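Local structure of protein ten1 (Schizosaccharomyces pombe, 3KF6) at residues N13-C18 and G76-L81; Q31-G36 and V53-V58; L38-G43 and V47-T52. The protein is required for telomere maintenance, pairs with Stn1 in an Rpa2-Rpa3-like complex and binds single-stranded telomeric DNA. All blocks are in the same frame, centred on the assembly; numbering follows the deposited sequence.

Contact 1 of 3, residues N13-C18 and G76-L81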
ATOM      1  N   ASN B  13      -4.414  -9.232 -16.267  1.00 22.06           N
ATOM      2  CA  ASN B  13      -5.000  -8.964 -17.576  1.00 25.21           C
ATOM      3  C   ASN B  13      -4.996  -7.483 -17.963  1.00 24.91           C
ATOM      4  O   ASN B  13      -5.358  -7.139 -19.090  1.00 26.43           O
ATOM      5  CB  ASN B  13      -6.434  -9.511 -17.645  1.00 26.33           C
ATOM      6  CG  ASN B  13      -7.372  -8.840 -16.661  1.00 28.67           C
ATOM      7  OD1 ASN B  13      -7.499  -7.617 -16.640  1.00 29.90           O
ATOM      8  ND2 ASN B  13      -8.049  -9.645 -15.846  1.00 31.49           N
ATOM      9  N   GLN B  14      -4.592  -6.610 -17.043  1.00 24.38           N
ATOM     10  CA  GLN B  14      -4.556  -5.173 -17.321  1.00 22.69           C
ATOM     11  C   GLN B  14      -3.137  -4.649 -17.503  1.00 24.06           C
ATOM     12  O   GLN B  14      -2.935  -3.481 -17.826  1.00 24.21           O
ATOM     13  CB  GLN B  14      -5.222  -4.382 -16.188  1.00 23.03           C
ATOM     14  CG  GLN B  14      -6.669  -4.743 -15.918  1.00 23.03           C
ATOM     15  CD  GLN B  14      -7.210  -4.027 -14.695  1.00 25.77           C
ATOM     16  OE1 GLN B  14      -6.621  -4.099 -13.614  1.00 24.27           O
ATOM     17  NE2 GLN B  14      -8.333  -3.332 -14.858  1.00 23.47           N
ATOM     18  N   ILE B  15      -2.148  -5.507 -17.289  1.00 24.16           N
ATOM     19  CA  ILE B  15      -0.763  -5.080 -17.418  1.00 23.40           C
ATOM     20  C   ILE B  15      -0.449  -4.462 -18.779  1.00 25.73           C
ATOM     21  O   ILE B  15       0.258  -3.460 -18.856  1.00 23.09           O
ATOM     22  CB  ILE B  15       0.203  -6.251 -17.144  1.00 23.62           C
ATOM     23  CG1 ILE B  15       0.085  -6.667 -15.675  1.00 23.90           C
ATOM     24  CG2 ILE B  15       1.632  -5.839 -17.460  1.00 24.16           C
ATOM     25  CD1 ILE B  15       0.895  -7.897 -15.306  1.00 21.99           C
ATOM     26  N   ASN B  16      -0.984  -5.053 -19.843  1.00 28.70           N
ATOM     27  CA  ASN B  16      -0.736  -4.546 -21.188  1.00 33.01           C
ATOM     28  C   ASN B  16      -1.489  -3.254 -21.491  1.00 34.65           C
ATOM     29  O   ASN B  16      -1.346  -2.688 -22.575  1.00 36.56           O
ATOM     30  CB  ASN B  16      -1.080  -5.612 -22.233  1.00 35.05           C
ATOM     31  CG  ASN B  16      -0.182  -6.828 -22.135  1.00 38.25           C
ATOM     32  OD1 ASN B  16       1.021  -6.704 -21.905  1.00 40.20           O
ATOM     33  ND2 ASN B  16      -0.759  -8.011 -22.321  1.00 40.16           N
ATOM     34  N   ASP B  17      -2.295  -2.794 -20.538  1.00 35.41           N
ATOM     35  CA  ASP B  17      -3.034  -1.547 -20.705  1.00 36.43           C
ATOM     36  C   ASP B  17      -2.231  -0.412 -20.081  1.00 35.78           C
ATOM     37  O   ASP B  17      -2.577   0.759 -20.232  1.00 36.58           O
ATOM     38  CB  ASP B  17      -4.401  -1.611 -20.015  1.00 37.97           C
ATOM     39  CG  ASP B  17      -5.334  -2.615 -20.651  1.00 40.90           C
ATOM     40  OD1 ASP B  17      -5.408  -2.645 -21.892  1.00 42.32           O
ATOM     41  OD2 ASP B  17      -6.005  -3.366 -19.909  1.00 42.97           O
ATOM     42  N   CYS B  18      -1.159  -0.764 -19.377  1.00 35.06           N
ATOM     43  CA  CYS B  18      -0.329   0.233 -18.707  1.00 35.33           C
ATOM     44  C   CYS B  18       0.947   0.588 -19.463  1.00 35.46           C
ATOM     45  O   CYS B  18       1.381  -0.142 -20.354  1.00 36.09           O
ATOM     46  CB  CYS B  18       0.006  -0.247 -17.292  1.00 34.98           C
ATOM     47  SG  CYS B  18      -1.472  -0.647 -16.315  1.00 35.28           S
ATOM     48  N   GLY B  76       3.759  -7.643 -21.534  1.00 33.70           N
ATOM     49  CA  GLY B  76       3.993  -8.999 -21.064  1.00 31.69           C
ATOM     50  C   GLY B  76       5.200  -9.260 -20.179  1.00 30.08           C
ATOM     51  O   GLY B  76       5.440 -10.408 -19.803  1.00 29.75           O
ATOM     52  N   ILE B  77       5.959  -8.224 -19.832  1.00 26.91           N
ATOM     53  CA  ILE B  77       7.139  -8.424 -18.995  1.00 27.08           C
ATOM     54  C   ILE B  77       7.240  -7.388 -17.878  1.00 25.77           C
ATOM     55  O   ILE B  77       7.138  -6.184 -18.111  1.00 26.70           O
ATOM     56  CB  ILE B  77       8.431  -8.394 -19.851  1.00 28.64           C
ATOM     57  CG1 ILE B  77       9.625  -8.921 -19.047  1.00 28.54           C
ATOM     58  CG2 ILE B  77       8.692  -6.993 -20.333  1.00 32.57           C
ATOM     59  CD1 ILE B  77      10.155  -7.979 -17.996  1.00 32.59           C
ATOM     60  N   VAL B  78       7.451  -7.878 -16.661  1.00 23.27           N
ATOM     61  CA  VAL B  78       7.557  -7.026 -15.486  1.00 21.36           C
ATOM     62  C   VAL B  78       8.847  -7.283 -14.713  1.00 22.31           C
ATOM     63  O   VAL B  78       9.197  -8.433 -14.440  1.00 22.19           O
ATOM     64  CB  VAL B  78       6.370  -7.267 -14.516  1.00 20.80           C
ATOM     65  CG1 VAL B  78       6.619  -6.541 -13.202  1.00 20.18           C
ATOM     66  CG2 VAL B  78       5.062  -6.803 -15.150  1.00 20.36           C
ATOM     67  N   ASP B  79       9.553  -6.211 -14.372  1.00 22.44           N
ATOM     68  CA  ASP B  79      10.778  -6.315 -13.586  1.00 22.87           C
ATOM     69  C   ASP B  79      10.350  -6.255 -12.122  1.00 22.04           C
ATOM     70  O   ASP B  79       9.888  -5.219 -11.644  1.00 22.64           O
ATOM     71  CB  ASP B  79      11.728  -5.156 -13.903  1.00 26.10           C
ATOM     72  CG  ASP B  79      12.535  -5.392 -15.164  1.00 30.26           C
ATOM     73  OD1 ASP B  79      13.268  -6.403 -15.216  1.00 34.05           O
ATOM     74  OD2 ASP B  79      12.441  -4.570 -16.099  1.00 34.16           O
ATOM     75  N   VAL B  80      10.508  -7.367 -11.412  1.00 22.12           N
ATOM     76  CA  VAL B  80      10.091  -7.439 -10.014  1.00 21.56           C
ATOM     77  C   VAL B  80      10.954  -6.688  -9.011  1.00 22.53           C
ATOM     78  O   VAL B  80      12.185  -6.748  -9.057  1.00 23.41           O
ATOM     79  CB  VAL B  80       9.983  -8.909  -9.551  1.00 19.56           C
ATOM     80  CG1 VAL B  80       9.512  -8.965  -8.106  1.00 19.83           C
ATOM     81  CG2 VAL B  80       9.018  -9.665 -10.456  1.00 19.89           C
ATOM     82  N   LEU B  81      10.286  -5.992  -8.091  1.00 21.20           N
ATOM     83  CA  LEU B  81      10.950  -5.227  -7.041  1.00 21.30           C
ATOM     84  C   LEU B  81      10.666  -5.844  -5.673  1.00 21.81           C
ATOM     85  O   LEU B  81      11.522  -5.848  -4.788  1.00 22.16           O
ATOM     86  CB  LEU B  81      10.456  -3.774  -7.051  1.00 22.63           C
ATOM     87  CG  LEU B  81      10.679  -2.983  -8.342  1.00 25.12           C
ATOM     88  CD1 LEU B  81      10.014  -1.623  -8.229  1.00 26.56           C
ATOM     89  CD2 LEU B  81      12.163  -2.837  -8.607  1.00 27.07           C
TER
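Asn16 and Gly76 make the polar half of this contact. The carboxamide oxygen OD1 of Asn16 stands 2.9 Å from the backbone N of Gly76 and accepts a weak hydrogen bond, with the N-H bent to 129° at the hydrogen. The CB of Asn16 does not head for the opposite segment; a chi1 of -65°, which puts CG anti to the carbonyl carbon, swings the carboxamide across so that its oxygen end leads. The partner is a glycine with a positive phi of 74°, a conformation that suits this residue, just before the chain enters the strand. The carbonyl side of Gly76 is paired with Thr48 of strand 45-50, so the residue ahead of strand 77-85 has a second partner besides the weak bond to Asn16.

The apolar half is a methyl-to-methyl touch: CG2 of Ile15 meets CG2 of Val78 at 4.2 Å. Both residues point their CB toward the other segment and both are buried. Ile15 also rests on Leu24, Phe26 and Val47, and Val78 shares Phe26 with it.

Within 13-18 the backbone winds through two overlapping turns. Asp17 N is 2.9 Å from Gln14 O and Cys18 N is 3.1 Å from Ile15 O, two successive i to i+3 hydrogen bonds. Ile15, within these turns, faces Val78 on the strand, and Asn16 reaches Gly76 just ahead of it. Gln14, beside them, bonds to Gln102 of helix 91-103. The loop ahead of the first long strand thus packs its Ile15 into the hydrophobic interior of the curled sheet, as in an OB-fold barrel.

Contact 2 of 3, residues Q31-G36 and V53-V58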
ATOM      1  N   GLN B  31       3.110 -20.458 -12.561  1.00 20.27           N
ATOM      2  CA  GLN B  31       2.963 -21.459 -13.611  1.00 24.20           C
ATOM      3  C   GLN B  31       4.310 -22.140 -13.834  1.00 25.58           C
ATOM      4  O   GLN B  31       4.374 -23.348 -14.082  1.00 26.01           O
ATOM      5  CB  GLN B  31       2.487 -20.809 -14.913  1.00 26.46           C
ATOM      6  CG  GLN B  31       2.271 -21.801 -16.055  1.00 32.63           C
ATOM      7  CD  GLN B  31       1.342 -22.937 -15.669  1.00 36.27           C
ATOM      8  OE1 GLN B  31       0.248 -22.712 -15.147  1.00 39.87           O
ATOM      9  NE2 GLN B  31       1.771 -24.167 -15.932  1.00 38.44           N
ATOM     10  N   SER B  32       5.381 -21.357 -13.744  1.00 26.46           N
ATOM     11  CA  SER B  32       6.732 -21.876 -13.928  1.00 30.76           C
ATOM     12  C   SER B  32       7.780 -20.884 -13.428  1.00 32.89           C
ATOM     13  O   SER B  32       7.521 -19.685 -13.325  1.00 31.57           O
ATOM     14  CB  SER B  32       6.982 -22.191 -15.405  1.00 30.47           C
ATOM     15  OG  SER B  32       6.891 -21.021 -16.197  1.00 32.90           O
ATOM     16  N   TYR B  33       8.970 -21.394 -13.126  1.00 34.97           N
ATOM     17  CA  TYR B  33      10.059 -20.568 -12.619  1.00 37.51           C
ATOM     18  C   TYR B  33      11.385 -21.113 -13.144  1.00 40.00           C
ATOM     19  O   TYR B  33      11.945 -22.055 -12.580  1.00 41.19           O
ATOM     20  CB  TYR B  33      10.018 -20.588 -11.087  1.00 38.29           C
ATOM     21  CG  TYR B  33      11.121 -19.833 -10.378  1.00 40.49           C
ATOM     22  CD1 TYR B  33      11.476 -18.541 -10.765  1.00 41.29           C
ATOM     23  CD2 TYR B  33      11.772 -20.392  -9.277  1.00 41.18           C
ATOM     24  CE1 TYR B  33      12.451 -17.824 -10.070  1.00 42.39           C
ATOM     25  CE2 TYR B  33      12.744 -19.683  -8.575  1.00 42.67           C
ATOM     26  CZ  TYR B  33      13.078 -18.400  -8.976  1.00 42.86           C
ATOM     27  OH  TYR B  33      14.035 -17.691  -8.282  1.00 44.61           O
ATOM     28  N   LYS B  34      11.881 -20.519 -14.229  1.00 40.97           N
ATOM     29  CA  LYS B  34      13.134 -20.963 -14.841  1.00 42.44           C
ATOM     30  C   LYS B  34      13.949 -19.822 -15.449  1.00 41.66           C
ATOM     31  O   LYS B  34      13.394 -18.833 -15.925  1.00 41.11           O
ATOM     32  CB  LYS B  34      12.838 -21.983 -15.943  1.00 44.47           C
ATOM     33  CG  LYS B  34      12.123 -21.375 -17.146  1.00 48.33           C
ATOM     34  CD  LYS B  34      11.928 -22.380 -18.271  1.00 51.06           C
ATOM     35  CE  LYS B  34      11.287 -21.717 -19.485  1.00 52.56           C
ATOM     36  NZ  LYS B  34      11.114 -22.663 -20.624  1.00 53.80           N
ATOM     37  N   ASN B  35      15.271 -19.979 -15.440  1.00 40.47           N
ATOM     38  CA  ASN B  35      16.182 -18.991 -16.012  1.00 39.59           C
ATOM     39  C   ASN B  35      15.920 -17.555 -15.574  1.00 37.59           C
ATOM     40  O   ASN B  35      15.944 -16.638 -16.397  1.00 35.00           O
ATOM     41  CB  ASN B  35      16.134 -19.067 -17.540  1.00 41.75           C
ATOM     42  CG  ASN B  35      16.794 -20.321 -18.083  1.00 45.10           C
ATOM     43  OD1 ASN B  35      16.580 -20.705 -19.236  1.00 46.11           O
ATOM     44  ND2 ASN B  35      17.617 -20.960 -17.257  1.00 44.94           N
ATOM     45  N   GLY B  36      15.678 -17.365 -14.281  1.00 35.90           N
ATOM     46  CA  GLY B  36      15.428 -16.034 -13.762  1.00 35.95           C
ATOM     47  C   GLY B  36      14.088 -15.461 -14.178  1.00 34.55           C
ATOM     48  O   GLY B  36      13.801 -14.292 -13.923  1.00 35.12           O
ATOM     49  N   VAL B  53      17.126 -10.320  -9.904  1.00 46.99           N
ATOM     50  CA  VAL B  53      17.738  -9.528  -8.841  1.00 48.77           C
ATOM     51  C   VAL B  53      17.092  -9.749  -7.476  1.00 49.14           C
ATOM     52  O   VAL B  53      17.657  -9.379  -6.447  1.00 49.32           O
ATOM     53  CB  VAL B  53      17.678  -8.014  -9.145  1.00 49.10           C
ATOM     54  CG1 VAL B  53      18.396  -7.711 -10.457  1.00 49.67           C
ATOM     55  CG2 VAL B  53      16.233  -7.534  -9.192  1.00 49.78           C
ATOM     56  N   VAL B  54      15.909 -10.355  -7.459  1.00 50.04           N
ATOM     57  CA  VAL B  54      15.206 -10.589  -6.202  1.00 50.15           C
ATOM     58  C   VAL B  54      14.877 -12.068  -5.985  1.00 49.98           C
ATOM     59  O   VAL B  54      13.726 -12.438  -5.753  1.00 49.75           O
ATOM     60  CB  VAL B  54      13.912  -9.735  -6.141  1.00 50.54           C
ATOM     61  CG1 VAL B  54      12.964 -10.143  -7.259  1.00 51.53           C
ATOM     62  CG2 VAL B  54      13.251  -9.873  -4.776  1.00 50.91           C
ATOM     63  N   LEU B  55      15.902 -12.912  -6.053  1.00 49.47           N
ATOM     64  CA  LEU B  55      15.718 -14.347  -5.857  1.00 49.06           C
ATOM     65  C   LEU B  55      15.288 -14.680  -4.431  1.00 48.21           C
ATOM     66  O   LEU B  55      16.001 -14.389  -3.473  1.00 47.95           O
ATOM     67  CB  LEU B  55      17.009 -15.100  -6.188  1.00 50.02           C
ATOM     68  CG  LEU B  55      17.176 -15.630  -7.616  1.00 50.81           C
ATOM     69  CD1 LEU B  55      16.983 -14.516  -8.621  1.00 50.76           C
ATOM     70  CD2 LEU B  55      18.557 -16.249  -7.765  1.00 50.99           C
ATOM     71  N   PRO B  56      14.103 -15.292  -4.278  1.00 47.62           N
ATOM     72  CA  PRO B  56      13.584 -15.665  -2.958  1.00 47.04           C
ATOM     73  C   PRO B  56      14.513 -16.648  -2.254  1.00 46.26           C
ATOM     74  O   PRO B  56      15.146 -17.485  -2.899  1.00 46.60           O
ATOM     75  CB  PRO B  56      12.229 -16.287  -3.287  1.00 47.42           C
ATOM     76  CG  PRO B  56      11.813 -15.546  -4.520  1.00 47.62           C
ATOM     77  CD  PRO B  56      13.090 -15.527  -5.322  1.00 47.47           C
ATOM     78  N   ASP B  57      14.588 -16.546  -0.932  1.00 45.06           N
ATOM     79  CA  ASP B  57      15.444 -17.430  -0.153  1.00 44.09           C
ATOM     80  C   ASP B  57      14.696 -18.693   0.275  1.00 42.56           C
ATOM     81  O   ASP B  57      15.148 -19.437   1.149  1.00 41.80           O
ATOM     82  CB  ASP B  57      15.988 -16.684   1.070  1.00 44.78           C
ATOM     83  CG  ASP B  57      14.895 -16.180   1.982  1.00 46.29           C
ATOM     84  OD1 ASP B  57      15.231 -15.605   3.040  1.00 47.17           O
ATOM     85  OD2 ASP B  57      13.704 -16.353   1.643  1.00 47.37           O
ATOM     86  N   VAL B  58      13.546 -18.922  -0.349  1.00 40.93           N
ATOM     87  CA  VAL B  58      12.733 -20.101  -0.079  1.00 39.40           C
ATOM     88  C   VAL B  58      12.190 -20.593  -1.416  1.00 38.44           C
ATOM     89  O   VAL B  58      11.936 -19.796  -2.317  1.00 38.90           O
ATOM     90  CB  VAL B  58      11.548 -19.787   0.864  1.00 39.21           C
ATOM     91  CG1 VAL B  58      12.066 -19.415   2.247  1.00 39.02           C
ATOM     92  CG2 VAL B  58      10.708 -18.661   0.286  1.00 39.47           C
TER
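Tyr33 reaches over to Leu55 and Pro56 with the far end of its side chain, and those two touches make up nearly the whole contact. Its hydroxyl OH lies 3.8 Å from CG of Leu55, and the same OH is 3.8 Å from CD of Pro56. The phenol and the leucine side chain cross at about a right angle, whereas tyrosine and proline approach from opposite directions. With CG anti to the backbone N (chi1 177°), the aromatic group extends from strand 23-34 toward the loop. Leu55 does not aim its CB at the tyrosine; the branch point beyond it comes nearer.

Away from the hydroxyl the fit soon slackens. The nearest ring carbon, CZ of Tyr33, is 4.7 Å from CD of Pro56, so the proline meets chiefly the phenol oxygen. The closest pairs are van der Waals touches of an oxygen with carbon, and Tyr33 and Leu55 are both exposed, which leaves this a small surface contact. Asn35 and Gly36, with positive phi as in a type I' beta turn, lead into the next strand.

The tyrosine side chain also touches Leu38 of that strand and Val51. Just before Tyr33, Gln31 and Ser32 both face Arg39 as a classic beta bulge. On the other side, Val54 and Pro56 lie on Ile83 of strand 77-85, so the 53-58 loop, on its way from strand 45-50 to strand 65-74, is placed between strand 77-85 and the tip of the hairpin formed by strands 23-34 and 37-42.

Contact 3 of 3, residues L38-G43 and V47-T52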
ATOM      1  N   LEU B  38       9.960 -15.821 -13.916  1.00 28.85           N
ATOM      2  CA  LEU B  38       8.818 -16.369 -13.208  1.00 27.12           C
ATOM      3  C   LEU B  38       7.585 -16.069 -14.056  1.00 26.08           C
ATOM      4  O   LEU B  38       7.305 -14.911 -14.362  1.00 25.15           O
ATOM      5  CB  LEU B  38       8.690 -15.686 -11.845  1.00 29.30           C
ATOM      6  CG  LEU B  38       7.897 -16.347 -10.719  1.00 32.26           C
ATOM      7  CD1 LEU B  38       7.669 -15.302  -9.632  1.00 31.73           C
ATOM      8  CD2 LEU B  38       6.572 -16.888 -11.229  1.00 34.36           C
ATOM      9  N   ARG B  39       6.859 -17.110 -14.450  1.00 24.02           N
ATOM     10  CA  ARG B  39       5.662 -16.911 -15.254  1.00 23.39           C
ATOM     11  C   ARG B  39       4.447 -17.017 -14.343  1.00 21.32           C
ATOM     12  O   ARG B  39       4.232 -18.044 -13.701  1.00 20.81           O
ATOM     13  CB  ARG B  39       5.588 -17.960 -16.370  1.00 28.37           C
ATOM     14  CG  ARG B  39       4.398 -17.788 -17.308  1.00 31.35           C
ATOM     15  CD  ARG B  39       4.575 -18.604 -18.584  1.00 36.99           C
ATOM     16  NE  ARG B  39       3.459 -18.438 -19.512  1.00 41.66           N
ATOM     17  CZ  ARG B  39       2.286 -19.054 -19.396  1.00 43.90           C
ATOM     18  NH1 ARG B  39       2.071 -19.889 -18.389  1.00 45.83           N
ATOM     19  NH2 ARG B  39       1.328 -18.835 -20.289  1.00 44.89           N
ATOM     20  N   LEU B  40       3.668 -15.938 -14.272  1.00 20.57           N
ATOM     21  CA  LEU B  40       2.475 -15.915 -13.435  1.00 19.77           C
ATOM     22  C   LEU B  40       1.223 -15.825 -14.284  1.00 20.41           C
ATOM     23  O   LEU B  40       1.211 -15.172 -15.328  1.00 22.07           O
ATOM     24  CB  LEU B  40       2.503 -14.724 -12.481  1.00 19.70           C
ATOM     25  CG  LEU B  40       3.581 -14.690 -11.406  1.00 21.92           C
ATOM     26  CD1 LEU B  40       3.369 -13.459 -10.537  1.00 22.00           C
ATOM     27  CD2 LEU B  40       3.507 -15.943 -10.553  1.00 22.48           C
ATOM     28  N   ILE B  41       0.162 -16.476 -13.827  1.00 20.58           N
ATOM     29  CA  ILE B  41      -1.091 -16.454 -14.559  1.00 22.63           C
ATOM     30  C   ILE B  41      -2.254 -16.130 -13.638  1.00 22.36           C
ATOM     31  O   ILE B  41      -2.155 -16.241 -12.417  1.00 20.24           O
ATOM     32  CB  ILE B  41      -1.389 -17.818 -15.223  1.00 24.51           C
ATOM     33  CG1 ILE B  41      -1.564 -18.891 -14.146  1.00 25.77           C
ATOM     34  CG2 ILE B  41      -0.255 -18.199 -16.172  1.00 25.52           C
ATOM     35  CD1 ILE B  41      -1.951 -20.253 -14.689  1.00 27.86           C
ATOM     36  N   ASP B  42      -3.349 -15.711 -14.251  1.00 23.79           N
ATOM     37  CA  ASP B  42      -4.581 -15.408 -13.542  1.00 24.27           C
ATOM     38  C   ASP B  42      -5.653 -15.653 -14.592  1.00 25.28           C
ATOM     39  O   ASP B  42      -5.874 -14.824 -15.473  1.00 26.49           O
ATOM     40  CB  ASP B  42      -4.604 -13.958 -13.061  1.00 25.08           C
ATOM     41  CG  ASP B  42      -5.797 -13.665 -12.173  1.00 27.00           C
ATOM     42  OD1 ASP B  42      -6.410 -14.630 -11.669  1.00 27.79           O
ATOM     43  OD2 ASP B  42      -6.119 -12.476 -11.973  1.00 27.92           O
ATOM     44  N   GLY B  43      -6.294 -16.812 -14.508  1.00 26.13           N
ATOM     45  CA  GLY B  43      -7.303 -17.152 -15.492  1.00 28.47           C
ATOM     46  C   GLY B  43      -6.606 -17.408 -16.816  1.00 29.21           C
ATOM     47  O   GLY B  43      -5.652 -18.187 -16.882  1.00 28.87           O
ATOM     48  N   VAL B  47       1.805 -13.251 -17.380  1.00 21.36           N
ATOM     49  CA  VAL B  47       2.841 -12.236 -17.445  1.00 21.96           C
ATOM     50  C   VAL B  47       4.172 -12.860 -17.070  1.00 23.11           C
ATOM     51  O   VAL B  47       4.237 -13.755 -16.222  1.00 22.34           O
ATOM     52  CB  VAL B  47       2.544 -11.048 -16.486  1.00 21.49           C
ATOM     53  CG1 VAL B  47       2.469 -11.534 -15.059  1.00 20.93           C
ATOM     54  CG2 VAL B  47       3.621  -9.981 -16.622  1.00 21.98           C
ATOM     55  N   THR B  48       5.228 -12.400 -17.725  1.00 23.28           N
ATOM     56  CA  THR B  48       6.569 -12.886 -17.456  1.00 24.96           C
ATOM     57  C   THR B  48       7.221 -11.913 -16.482  1.00 25.11           C
ATOM     58  O   THR B  48       7.320 -10.716 -16.755  1.00 25.21           O
ATOM     59  CB  THR B  48       7.391 -12.968 -18.756  1.00 27.09           C
ATOM     60  OG1 THR B  48       6.893 -14.043 -19.559  1.00 30.03           O
ATOM     61  CG2 THR B  48       8.865 -13.194 -18.449  1.00 30.69           C
ATOM     62  N   CYS B  49       7.653 -12.436 -15.341  1.00 24.03           N
ATOM     63  CA  CYS B  49       8.275 -11.617 -14.312  1.00 25.08           C
ATOM     64  C   CYS B  49       9.749 -11.944 -14.130  1.00 26.88           C
ATOM     65  O   CYS B  49      10.114 -13.093 -13.891  1.00 27.58           O
ATOM     66  CB  CYS B  49       7.545 -11.810 -12.981  1.00 23.81           C
ATOM     67  SG  CYS B  49       5.788 -11.352 -13.027  1.00 23.97           S
ATOM     68  N   ASP B  50      10.587 -10.920 -14.245  1.00 27.93           N
ATOM     69  CA  ASP B  50      12.027 -11.078 -14.083  1.00 28.24           C
ATOM     70  C   ASP B  50      12.360 -10.938 -12.603  1.00 28.91           C
ATOM     71  O   ASP B  50      12.226  -9.859 -12.032  1.00 26.55           O
ATOM     72  CB  ASP B  50      12.764  -9.999 -14.878  1.00 29.41           C
ATOM     73  CG  ASP B  50      14.277 -10.139 -14.797  1.00 30.46           C
ATOM     74  OD1 ASP B  50      14.797 -10.469 -13.709  1.00 33.07           O
ATOM     75  OD2 ASP B  50      14.948  -9.903 -15.824  1.00 32.61           O
ATOM     76  N   VAL B  51      12.796 -12.030 -11.983  1.00 30.17           N
ATOM     77  CA  VAL B  51      13.127 -12.013 -10.562  1.00 34.19           C
ATOM     78  C   VAL B  51      14.608 -12.268 -10.321  1.00 37.53           C
ATOM     79  O   VAL B  51      15.013 -12.599  -9.206  1.00 38.70           O
ATOM     80  CB  VAL B  51      12.317 -13.078  -9.789  1.00 34.93           C
ATOM     81  CG1 VAL B  51      10.835 -12.727  -9.817  1.00 33.76           C
ATOM     82  CG2 VAL B  51      12.548 -14.457 -10.409  1.00 34.86           C
ATOM     83  N   THR B  52      15.409 -12.099 -11.368  1.00 40.19           N
ATOM     84  CA  THR B  52      16.849 -12.314 -11.290  1.00 43.56           C
ATOM     85  C   THR B  52      17.531 -11.563 -10.145  1.00 45.11           C
ATOM     86  O   THR B  52      18.414 -12.108  -9.488  1.00 46.39           O
ATOM     87  CB  THR B  52      17.536 -11.913 -12.613  1.00 43.33           C
ATOM     88  OG1 THR B  52      16.970 -12.664 -13.693  1.00 43.19           O
ATOM     89  CG2 THR B  52      19.031 -12.193 -12.544  1.00 44.70           C
TER
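The peptide groups of Leu38 and Cys49 are hydrogen-bonded to each other in both directions in an antiparallel beta hairpin, the second and third long strands of the OB-fold barrel. Leu38, Leu40, Val47 and Cys49 occupy the inner face of this sheet, Arg39 and Thr48 the outer one; strand 23-34 runs along one edge and strand 77-85 along the other.

Leu38 N donates to Cys49 O at 2.7 Å, in the carbonyl plane and nearly straight (172°). The return bond, Cys49 N to Leu38 O, approaches tilted from that plane. Leu40 and Val47 form the second hydrogen-bonded pair, each giving its N-H to the other's carbonyl nearly along the C=O axis. Between them lies the non-hydrogen-bonded pair Arg39-Thr48, where the CA of Arg39 makes a C-H...O contact with Val47 O at 3.6 Å.

On the buried face CD1 of Leu40 lies 4.1 Å from the sulfur SG of Cys49, and CB of Leu40 is as far from CG1 of Val47. The latter methyl sits between the backbone N and the carbonyl carbon (chi1 60°), on the side facing the leucine. Past the strand end CD1 of Leu38 meets CG1 of Val51. There the chain bends in an Asx turn: Asp50 OD1 accepts from Thr52 N at 2.9 Å, nearly along its C-O axis, and from Thr52 OG1 at 3.1 Å, above the carboxylate plane.

How the contacts relate
All three contacts reach one curled sheet, and contact 3 lies nearest to both of the others: its centre is about 9 Å from that of contact 1 and about 10 Å from that of contact 2, whereas contacts 1 and 2 are about 17 Å apart, centre to centre. Strand 77-85 joins contact 1 to the hairpin through a probable hydrogen bond from Val78 N to Thr48 O (2.8 Å). On the hairpin's other edge Ser32 O lies 2.9 Å from Arg39 N, probably hydrogen-bonded. Contacts 1 and 2 still meet where CG1 of Val80 touches CG1 of Val54 at 3.7 Å. Along the chain the three are nested, 3 within 2 within 1.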